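Local coordinates for protein 1,4-dihydroxy-2-naphthoyl-CoA hydrolase (Escherichia coli, PDB 4K49) that hydrolyses the thioester of 1,4-dihydroxy-2-naphthoyl-CoA to release 1,4-dihydroxy-2-naphthoate in menaquinone biosynthesis, and accepts many other acyl-CoA thioesters, at residues Met1-Arg5 and Ile31-Leu36. Residues are numbered along the deposited sequence.
Sequences MIWKR and IGDDTL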
loop_
_atom_site.group_PDB
_atom_site.type_symbol
_atom_site.label_atom_id
_atom_site.label_comp_id
_atom_site.label_asym_id
_atom_site.label_seq_id
_atom_site.Cartn_x
_atom_site.Cartn_y
_atom_site.Cartn_z
ATOM N N MET A 1 15.823 -10.732 -22.864
ATOM C CA MET A 1 15.411 -10.071 -21.632
ATOM C C MET A 1 14.549 -8.846 -21.917
ATOM O O MET A 1 14.698 -8.202 -22.950
ATOM C CB MET A 1 16.632 -9.660 -20.815
ATOM C CG MET A 1 17.458 -8.543 -21.433
ATOM S SD MET A 1 18.711 -7.887 -20.310
ATOM C CE MET A 1 19.612 -9.381 -19.880
ATOM N N ILE A 2 13.665 -8.507 -20.985
ATOM C CA ILE A 2 12.759 -7.378 -21.182
ATOM C C ILE A 2 13.385 -6.034 -20.791
ATOM O O ILE A 2 12.877 -4.978 -21.167
ATOM C CB ILE A 2 11.427 -7.571 -20.407
ATOM C CG1 ILE A 2 11.677 -7.593 -18.898
ATOM C CG2 ILE A 2 10.689 -8.826 -20.880
ATOM C CD1 ILE A 2 10.406 -7.550 -18.064
ATOM N N TRP A 3 14.476 -6.068 -20.030
ATOM C CA TRP A 3 15.057 -4.837 -19.500
ATOM C C TRP A 3 15.737 -4.007 -20.584
ATOM O O TRP A 3 16.306 -4.548 -21.524
ATOM C CB TRP A 3 16.066 -5.154 -18.395
ATOM C CG TRP A 3 15.584 -6.225 -17.461
ATOM C CD1 TRP A 3 16.151 -7.453 -17.255
ATOM C CD2 TRP A 3 14.420 -6.173 -16.619
ATOM N NE1 TRP A 3 15.419 -8.159 -16.329
ATOM C CE2 TRP A 3 14.350 -7.398 -15.927
ATOM C CE3 TRP A 3 13.435 -5.206 -16.386
ATOM C CZ2 TRP A 3 13.328 -7.687 -15.011
ATOM C CZ3 TRP A 3 12.420 -5.492 -15.476
ATOM C CH2 TRP A 3 12.371 -6.727 -14.804
ATOM N N LYS A 4 15.669 -2.688 -20.440
ATOM C CA LYS A 4 16.388 -1.780 -21.322
ATOM C C LYS A 4 17.520 -1.132 -20.530
ATOM O O LYS A 4 18.510 -0.677 -21.100
ATOM C CB LYS A 4 15.450 -0.699 -21.865
ATOM C CG LYS A 4 14.363 -1.189 -22.822
ATOM C CD LYS A 4 13.703 0.004 -23.508
ATOM C CE LYS A 4 12.670 -0.428 -24.530
ATOM N NZ LYS A 4 12.095 0.763 -25.233
ATOM N N ARG A 5 17.359 -1.077 -19.212
ATOM C CA ARG A 5 18.397 -0.546 -18.336
ATOM C C ARG A 5 19.142 -1.707 -17.710
ATOM O O ARG A 5 18.522 -2.650 -17.202
ATOM C CB ARG A 5 17.805 0.322 -17.219
ATOM C CG ARG A 5 17.046 1.546 -17.701
ATOM C CD ARG A 5 16.565 2.413 -16.546
ATOM N NE ARG A 5 15.533 3.355 -16.987
ATOM C CZ ARG A 5 15.773 4.586 -17.433
ATOM N NH1 ARG A 5 14.763 5.366 -17.816
ATOM N NH2 ARG A 5 17.015 5.039 -17.489
ATOM N N ILE A 31 17.054 -10.694 -10.129
ATOM C CA ILE A 31 16.669 -10.069 -11.386
ATOM C C ILE A 31 16.703 -11.139 -12.457
ATOM O O ILE A 31 17.777 -11.537 -12.888
ATOM C CB ILE A 31 17.665 -8.975 -11.793
ATOM C CG1 ILE A 31 17.763 -7.912 -10.697
ATOM C CG2 ILE A 31 17.268 -8.360 -13.132
ATOM C CD1 ILE A 31 18.901 -6.936 -10.886
ATOM N N GLY A 32 15.534 -11.614 -12.880
ATOM C CA GLY A 32 15.468 -12.604 -13.945
ATOM C C GLY A 32 15.440 -11.909 -15.292
ATOM O O GLY A 32 15.468 -10.680 -15.359
ATOM N N ASP A 33 15.394 -12.679 -16.370
ATOM C CA ASP A 33 15.345 -12.086 -17.699
ATOM C C ASP A 33 14.010 -11.399 -17.940
ATOM O O ASP A 33 13.911 -10.480 -18.746
ATOM C CB ASP A 33 15.626 -13.152 -18.758
ATOM C CG ASP A 33 17.002 -13.755 -18.599
ATOM O OD1 ASP A 33 17.977 -13.022 -18.856
ATOM O OD2 ASP A 33 17.110 -14.934 -18.186
ATOM N N ASP A 34 12.981 -11.841 -17.224
ATOM C CA ASP A 34 11.660 -11.257 -17.387
ATOM C C ASP A 34 10.874 -11.216 -16.086
ATOM O O ASP A 34 9.656 -11.080 -16.104
ATOM C CB ASP A 34 10.847 -11.996 -18.463
ATOM C CG ASP A 34 10.747 -13.496 -18.213
ATOM O OD1 ASP A 34 10.612 -13.919 -17.046
ATOM O OD2 ASP A 34 10.797 -14.259 -19.203
ATOM N N THR A 35 11.565 -11.358 -14.961
ATOM C CA THR A 35 10.916 -11.264 -13.655
ATOM C C THR A 35 11.797 -10.474 -12.702
ATOM O O THR A 35 12.993 -10.322 -12.933
ATOM C CB THR A 35 10.656 -12.654 -13.031
ATOM O OG1 THR A 35 11.908 -13.276 -12.736
ATOM C CG2 THR A 35 9.858 -13.553 -13.968
ATOM N N LEU A 36 11.197 -9.983 -11.624
ATOM C CA LEU A 36 11.936 -9.276 -10.588
ATOM C C LEU A 36 11.360 -9.756 -9.259
ATOM O O LEU A 36 10.144 -9.947 -9.139
ATOM C CB LEU A 36 11.772 -7.763 -10.771
ATOM C CG LEU A 36 12.631 -6.829 -9.919
ATOM C CD1 LEU A 36 14.113 -7.152 -10.084
ATOM C CD2 LEU A 36 12.348 -5.376 -10.277
#
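Anchoring of a chain terminus on a beta-hairpin turn is the principle illustrated here: the extreme N-terminus of this hotdog-fold thioesterase docks onto the loop joining antiparallel strands 27-31 and 36-41. Two successive carbonyls of the loop, Gly32 O and Asp33 O, serve as acceptors for residues 1-5. Ile2 N donates to Asp33 O at 3.0 Å, while the indole Trp3 NE1 reaches Gly32 O at 2.7 Å, both with nearly straight geometry. Asp33 O also receives a CA-H...O contact from Met1 CA at 3.3 Å. The loop itself is closed by the bond from Gly32 N to Thr35 O (2.9 Å), and the same carbonyl meets the indole edge, Trp3 CZ2 lying 3.4 Å from Thr35 O. Beside these polar contacts the buried indole meets aliphatic groups, with Trp3 CE2 4.2 Å from Ile31 CG2 and Trp3 CH2 4.2 Å from Leu36 CB; Ile2 packs on Asp34, with Ile2 CG1 4.0 Å from Asp34 CA and Ile2 CG2 4.0 Å from Asp34 CB. Beyond the pair, Trp3 rests on Leu72 at the end of helix 55-72, Leu36 touches Val68 and Ala69 of that helix and Leu12 of helix 9-14, and Ile2 leans on Pro104 of strand 97-104.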